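Local coordinates for protein versicolorin reductase (PDB 4NIM) that is probably an NAD(P)-dependent oxidoreductase of the short-chain dehydrogenase/reductase type, at residues A30-F35 against Q41-C46; G158-P161 against Y166-S169; N192-G197 against A235-A240. All coordinates share one frame; numbering follows the deposited sequence.

Contact 1 of 3, residues A30-F35 against Q41-C46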
# COMPACT_ATOMS: atom_id res chain seq x y z
N ALA A 30 -5.37 -4.49 -9.36
CA ALA A 30 -4.94 -5.88 -9.47
C ALA A 30 -5.10 -6.62 -8.12
O ALA A 30 -5.58 -7.78 -8.07
CB ALA A 30 -3.51 -5.96 -9.97
N THR A 31 -4.68 -5.94 -7.06
CA THR A 31 -4.81 -6.48 -5.71
C THR A 31 -6.30 -6.72 -5.35
O THR A 31 -6.67 -7.79 -4.82
CB THR A 31 -4.09 -5.56 -4.68
OG1 THR A 31 -2.70 -5.41 -5.06
CG2 THR A 31 -4.17 -6.13 -3.30
N ALA A 32 -7.15 -5.73 -5.63
CA ALA A 32 -8.57 -5.83 -5.29
C ALA A 32 -9.20 -7.00 -6.08
O ALA A 32 -9.88 -7.82 -5.49
CB ALA A 32 -9.32 -4.51 -5.55
N ARG A 33 -8.91 -7.08 -7.37
CA ARG A 33 -9.36 -8.19 -8.20
C ARG A 33 -8.94 -9.55 -7.65
O ARG A 33 -9.76 -10.48 -7.57
CB ARG A 33 -8.87 -8.04 -9.65
CG ARG A 33 -9.61 -6.96 -10.43
CD ARG A 33 -9.48 -7.14 -11.95
NE ARG A 33 -8.08 -6.91 -12.30
CZ ARG A 33 -7.55 -5.71 -12.56
NH1 ARG A 33 -8.32 -4.62 -12.56
NH2 ARG A 33 -6.24 -5.61 -12.83
N LEU A 34 -7.67 -9.69 -7.27
CA LEU A 34 -7.21 -10.95 -6.72
C LEU A 34 -7.95 -11.27 -5.40
O LEU A 34 -8.33 -12.43 -5.14
CB LEU A 34 -5.69 -10.90 -6.47
CG LEU A 34 -5.13 -12.18 -5.88
CD1 LEU A 34 -5.35 -13.36 -6.84
CD2 LEU A 34 -3.66 -12.03 -5.51
N PHE A 35 -8.13 -10.26 -4.56
CA PHE A 35 -8.81 -10.44 -3.27
C PHE A 35 -10.22 -10.96 -3.51
O PHE A 35 -10.66 -11.86 -2.83
CB PHE A 35 -8.85 -9.16 -2.47
CG PHE A 35 -7.60 -8.90 -1.67
CD1 PHE A 35 -6.38 -9.47 -2.04
CD2 PHE A 35 -7.65 -8.11 -0.55
CE1 PHE A 35 -5.24 -9.25 -1.27
CE2 PHE A 35 -6.49 -7.86 0.21
CZ PHE A 35 -5.30 -8.43 -0.16
N GLN A 41 -15.13 -11.01 1.12
CA GLN A 41 -16.50 -10.58 1.30
C GLN A 41 -16.75 -9.14 0.86
O GLN A 41 -17.74 -8.86 0.19
CB GLN A 41 -16.86 -10.76 2.77
CG GLN A 41 -18.34 -10.62 3.06
CD GLN A 41 -18.69 -10.95 4.49
OE1 GLN A 41 -18.02 -11.75 5.15
NE2 GLN A 41 -19.75 -10.34 4.98
N GLY A 42 -15.89 -8.20 1.25
CA GLY A 42 -16.17 -6.80 1.01
C GLY A 42 -14.88 -6.06 0.79
O GLY A 42 -13.91 -6.35 1.43
N LEU A 43 -14.87 -5.16 -0.19
CA LEU A 43 -13.72 -4.42 -0.58
C LEU A 43 -14.09 -2.96 -0.65
O LEU A 43 -15.12 -2.60 -1.18
CB LEU A 43 -13.24 -4.91 -1.94
CG LEU A 43 -12.68 -6.33 -1.94
CD1 LEU A 43 -12.51 -6.81 -3.38
CD2 LEU A 43 -11.38 -6.40 -1.11
N VAL A 44 -13.23 -2.10 -0.09
CA VAL A 44 -13.39 -0.68 -0.24
C VAL A 44 -12.23 -0.26 -1.08
O VAL A 44 -11.06 -0.50 -0.71
CB VAL A 44 -13.34 0.06 1.12
CG1 VAL A 44 -13.53 1.55 0.92
CG2 VAL A 44 -14.44 -0.46 2.02
N ILE A 45 -12.56 0.31 -2.23
CA ILE A 45 -11.56 0.83 -3.14
C ILE A 45 -11.69 2.33 -3.29
O ILE A 45 -12.71 2.94 -2.92
CB ILE A 45 -11.64 0.16 -4.54
CG1 ILE A 45 -13.06 0.21 -5.11
CG2 ILE A 45 -11.14 -1.29 -4.44
CD1 ILE A 45 -13.08 0.10 -6.61
N CYS A 46 -10.65 2.97 -3.81
CA CYS A 46 -10.63 4.43 -3.80
C CYS A 46 -9.62 5.05 -4.74
O CYS A 46 -8.67 4.40 -5.19
CB CYS A 46 -10.36 4.97 -2.39
SG CYS A 46 -8.77 4.44 -1.68
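This is the first beta-alpha-beta unit of a Rossmann fold, where helix 26-37 lies against strand 42-47, the strand it leads into: A32 and F35 face L43 and I45. The helix segment and the strand segment run almost exactly antiparallel, at 171° with their axes 9.6 Å apart, as expected when a chain climbs back along a helix before re-entering a parallel sheet. L43 does most of the work by dividing its two methyls between two helix residues one turn apart, A32 and F35. CD1 lies against the backbone of the helix, 3.5 Å from A32 O, while the A32 methyl itself is a looser neighbour, with A32 CB 4.5 Å from L43 CD1. The other branch goes to the phenylalanine: L43 CD2 sits 4.0 Å from F35 CB and close to the plane of the ring at its edge, with F35 CD2 at 4.1 Å. The two side chains cross at roughly a right angle. One face of the ring is met by a helix neighbour, T31 CG2, which stands 3.8 Å above the plane and is displaced toward the rim. Two residues up the strand from L43, I45 adds a smaller touch through its beta-branch. Its CG1 falls between the backbone N and the carbonyl carbon (chi1 52°), which turns CG2 to the helix, 3.9 Å from A32 CB. All four residues are buried. The F35 ring runs on to A18 and I20 of strand 17-20, I45 and A32 share L60 of helix 50-63, and T31 and L34 face helix 234-245; helix 26-37 thus packs on the sheet with helices 50-63 and 234-245 as neighbours.

Contact 2 of 3, residues G158-P161 against Y166-S169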
# COMPACT_ATOMS: atom_id res chain seq x y z
N GLY A 158 17.97 4.39 0.04
CA GLY A 158 18.75 5.53 -0.38
C GLY A 158 18.24 5.91 -1.75
O GLY A 158 17.61 6.94 -1.91
N GLY A 159 18.48 5.05 -2.73
CA GLY A 159 17.88 5.21 -4.04
C GLY A 159 18.53 6.19 -4.97
O GLY A 159 19.74 6.49 -4.82
N GLN A 160 17.72 6.70 -5.91
CA GLN A 160 18.26 7.36 -7.11
C GLN A 160 18.17 8.89 -7.10
O GLN A 160 17.24 9.44 -6.55
CB GLN A 160 17.52 6.84 -8.34
CG GLN A 160 17.45 5.35 -8.44
CD GLN A 160 16.22 4.73 -7.86
OE1 GLN A 160 15.79 5.01 -6.75
NE2 GLN A 160 15.65 3.82 -8.60
N PRO A 161 19.17 9.58 -7.71
CA PRO A 161 19.24 11.04 -7.57
C PRO A 161 18.08 11.77 -8.21
O PRO A 161 17.78 12.86 -7.80
CB PRO A 161 20.55 11.40 -8.27
CG PRO A 161 21.36 10.18 -8.26
CD PRO A 161 20.39 9.01 -8.30
N TYR A 166 11.08 11.41 -3.13
CA TYR A 166 10.31 10.14 -3.25
C TYR A 166 11.00 9.06 -2.42
O TYR A 166 10.35 8.37 -1.62
CB TYR A 166 10.24 9.67 -4.70
CG TYR A 166 9.77 8.24 -4.91
CD1 TYR A 166 8.47 7.94 -5.03
CD2 TYR A 166 10.71 7.19 -4.99
CE1 TYR A 166 8.04 6.61 -5.28
CE2 TYR A 166 10.32 5.88 -5.15
CZ TYR A 166 9.00 5.60 -5.33
OH TYR A 166 8.69 4.30 -5.51
N CYS A 167 12.32 8.95 -2.55
CA CYS A 167 13.06 7.89 -1.84
C CYS A 167 12.91 8.10 -0.34
O CYS A 167 12.54 7.17 0.37
CB CYS A 167 14.50 7.86 -2.22
SG CYS A 167 14.75 7.44 -3.97
N ALA A 168 13.15 9.34 0.13
CA ALA A 168 12.94 9.66 1.56
C ALA A 168 11.54 9.34 2.09
O ALA A 168 11.37 8.86 3.22
CB ALA A 168 13.35 11.12 1.84
N SER A 169 10.49 9.62 1.31
CA SER A 169 9.11 9.31 1.71
C SER A 169 8.89 7.82 1.95
O SER A 169 8.14 7.44 2.85
CB SER A 169 8.07 9.85 0.71
OG SER A 169 8.02 9.11 -0.51
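The side chain of C167 fits into the bend of the backbone at G158-Q160, and nearly everything here is van der Waals contact around its CB and sulfur. With SG anti to the carbonyl carbon (chi1 -64°), the thiol is carried out from the helix toward the loop. C167 CB comes within 3.3 Å of G158 O, and C167 SG lies 3.8 Å from G159 CA. G159 has a positive phi (81°), which by itself favours glycine, and it passes the sulfur with its bare CA.

Two backbone polar atoms lie near the sulfur at contact distance, G158 O and Q160 N, both 3.6 Å from C167 SG. The Q160 side chain, bent at chi2, curls back so that its OE1 comes to 3.8 Å from the same SG, but the partner that holds this amide oxygen is S155 OG. Just before C167, Y166 opens the Tyr-X-X-X-Lys signature of short-chain dehydrogenases, so the loop packs directly against the helix start that carries the probable catalytic tyrosine; Y166 OH makes a weak hydrogen bond with S153 OG.

Within the helix segment a side-chain hydrogen bond is made by S169, whose OG donates to Y166 O at 2.7 Å, a C=O...donor angle of 125°. The same hydroxyl is bonded to N124 ND2, tying this turn to helix 114-142.

Contact 3 of 3, residues N192-G197 against A235-A240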
# COMPACT_ATOMS: atom_id res chain seq x y z
N ASN A 192 3.29 -5.32 7.68
CA ASN A 192 4.42 -5.74 6.89
C ASN A 192 4.54 -4.88 5.66
O ASN A 192 3.55 -4.23 5.22
CB ASN A 192 4.29 -7.19 6.48
CG ASN A 192 4.40 -8.13 7.65
OD1 ASN A 192 5.47 -8.31 8.23
ND2 ASN A 192 3.29 -8.76 7.97
N SER A 193 5.75 -4.85 5.11
CA SER A 193 6.01 -4.06 3.93
C SER A 193 6.49 -4.88 2.76
O SER A 193 7.27 -5.80 2.93
CB SER A 193 7.11 -3.00 4.26
OG SER A 193 7.35 -2.22 3.11
N LEU A 194 6.03 -4.52 1.57
CA LEU A 194 6.49 -5.13 0.35
C LEU A 194 7.18 -4.04 -0.45
O LEU A 194 6.54 -3.04 -0.82
CB LEU A 194 5.33 -5.77 -0.43
CG LEU A 194 5.81 -6.59 -1.63
CD1 LEU A 194 6.48 -7.87 -1.18
CD2 LEU A 194 4.61 -6.90 -2.54
N ASN A 195 8.48 -4.20 -0.70
CA ASN A 195 9.27 -3.11 -1.25
C ASN A 195 9.54 -3.41 -2.71
O ASN A 195 10.44 -4.19 -3.04
CB ASN A 195 10.57 -2.86 -0.48
CG ASN A 195 10.33 -2.26 0.89
OD1 ASN A 195 9.56 -2.82 1.68
ND2 ASN A 195 11.02 -1.16 1.19
N ILE A 196 8.79 -2.76 -3.57
CA ILE A 196 8.73 -3.15 -4.97
C ILE A 196 9.60 -2.33 -5.88
O ILE A 196 9.98 -1.17 -5.59
CB ILE A 196 7.27 -3.17 -5.52
CG1 ILE A 196 6.62 -1.78 -5.48
CG2 ILE A 196 6.43 -4.18 -4.78
CD1 ILE A 196 5.33 -1.72 -6.27
N GLY A 197 10.01 -2.98 -6.96
CA GLY A 197 10.65 -2.32 -8.09
C GLY A 197 9.65 -1.53 -8.92
O GLY A 197 8.54 -1.26 -8.47
N ALA A 235 -0.20 -8.26 -11.25
CA ALA A 235 -0.94 -9.47 -10.86
C ALA A 235 -0.02 -10.36 -10.00
O ALA A 235 -0.46 -10.95 -9.03
CB ALA A 235 -1.47 -10.23 -12.07
N LYS A 236 1.27 -10.39 -10.30
CA LYS A 236 2.20 -11.19 -9.48
C LYS A 236 2.53 -10.49 -8.18
O LYS A 236 2.60 -11.15 -7.12
CB LYS A 236 3.47 -11.58 -10.24
CG LYS A 236 3.20 -12.28 -11.58
CD LYS A 236 2.20 -13.44 -11.49
CE LYS A 236 1.92 -14.11 -12.83
NZ LYS A 236 3.19 -14.57 -13.44
N VAL A 237 2.71 -9.17 -8.22
CA VAL A 237 2.89 -8.40 -7.00
C VAL A 237 1.68 -8.61 -6.06
O VAL A 237 1.86 -8.83 -4.86
CB VAL A 237 3.10 -6.89 -7.25
CG1 VAL A 237 3.29 -6.17 -5.93
CG2 VAL A 237 4.30 -6.63 -8.16
N ALA A 238 0.48 -8.60 -6.61
CA ALA A 238 -0.72 -8.83 -5.81
C ALA A 238 -0.67 -10.14 -5.02
O ALA A 238 -1.16 -10.21 -3.91
CB ALA A 238 -1.97 -8.76 -6.65
N ARG A 239 -0.05 -11.16 -5.59
CA ARG A 239 0.09 -12.45 -4.93
C ARG A 239 0.92 -12.37 -3.67
O ARG A 239 0.58 -12.98 -2.67
CB ARG A 239 0.61 -13.51 -5.90
CG ARG A 239 -0.48 -13.91 -6.91
CD ARG A 239 -0.07 -15.02 -7.88
NE ARG A 239 1.36 -14.95 -8.12
CZ ARG A 239 2.05 -15.72 -8.96
NH1 ARG A 239 1.43 -16.64 -9.72
NH2 ARG A 239 3.37 -15.55 -9.04
N ALA A 240 1.98 -11.58 -3.71
CA ALA A 240 2.82 -11.39 -2.53
C ALA A 240 2.07 -10.60 -1.46
O ALA A 240 2.15 -10.88 -0.27
CB ALA A 240 4.10 -10.67 -2.94
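L194 reaches from the strand into the angle between V237 and A240, one helical turn apart. Its CG stands opposite the backbone N (chi1 -172°), which sends both methyls toward the helix. CD2 does the closer work, 3.7 Å from V237 CG1 and 3.8 Å from A240 CB, while L194 CD1 is a little farther from A240 CB, at 4.1 Å. The side chains of L194 and V237 cross at a slant.

On the other face of the strand, S193 before L194 and N195 after it are joined: S193 OG donates a 2.7 Å hydrogen bond to N195 OD1. The asparagine's amide nitrogen is held by D174 OD2 and S153 O, so this face of the strand is polar, while the face toward the helix is hydrocarbon. Strand 190-196, helix 234-245 and strand 256-259 make the last beta-alpha-beta crossover of the Rossmann sheet, and the 156° between the strand and helix segments is the near-antiparallel lie usual in such a crossover.

I196, the next residue facing the helix, closes the sequence of touches. Its CG2 lies 3.9 Å from V237 CG1, the two side chains meeting at about a right angle. V237 CG1 is therefore a shared methyl, wedged between L194 CD2 and I196 CG2. Beyond it, V237 also packs on F259 of strand 256-259 and on L27 of helix 26-37, the latter residue touching I196 as well.

How the contacts relate
Contacts 1 and 3 both pack a helix against the same parallel sheet, with centres 15 Å apart, and their helices meet directly: L34 CD2 lies 3.5 Å from A238 O, and T31 CA is 3.8 Å from A238 CB. Contact 2 stands apart, 29 Å from contact 1 between centres and on the opposite side of the chain's centre. From contact 3 it is 19 Å away between centres, with nearest atoms about 6 Å apart; helix 164-183 leads on to strand 190-196. Contact 2 carries Y166, the probable catalytic tyrosine, and so probably borders the active site; the strand segments of contacts 1 and 3 run out toward the sheet edge where the cofactor usually binds.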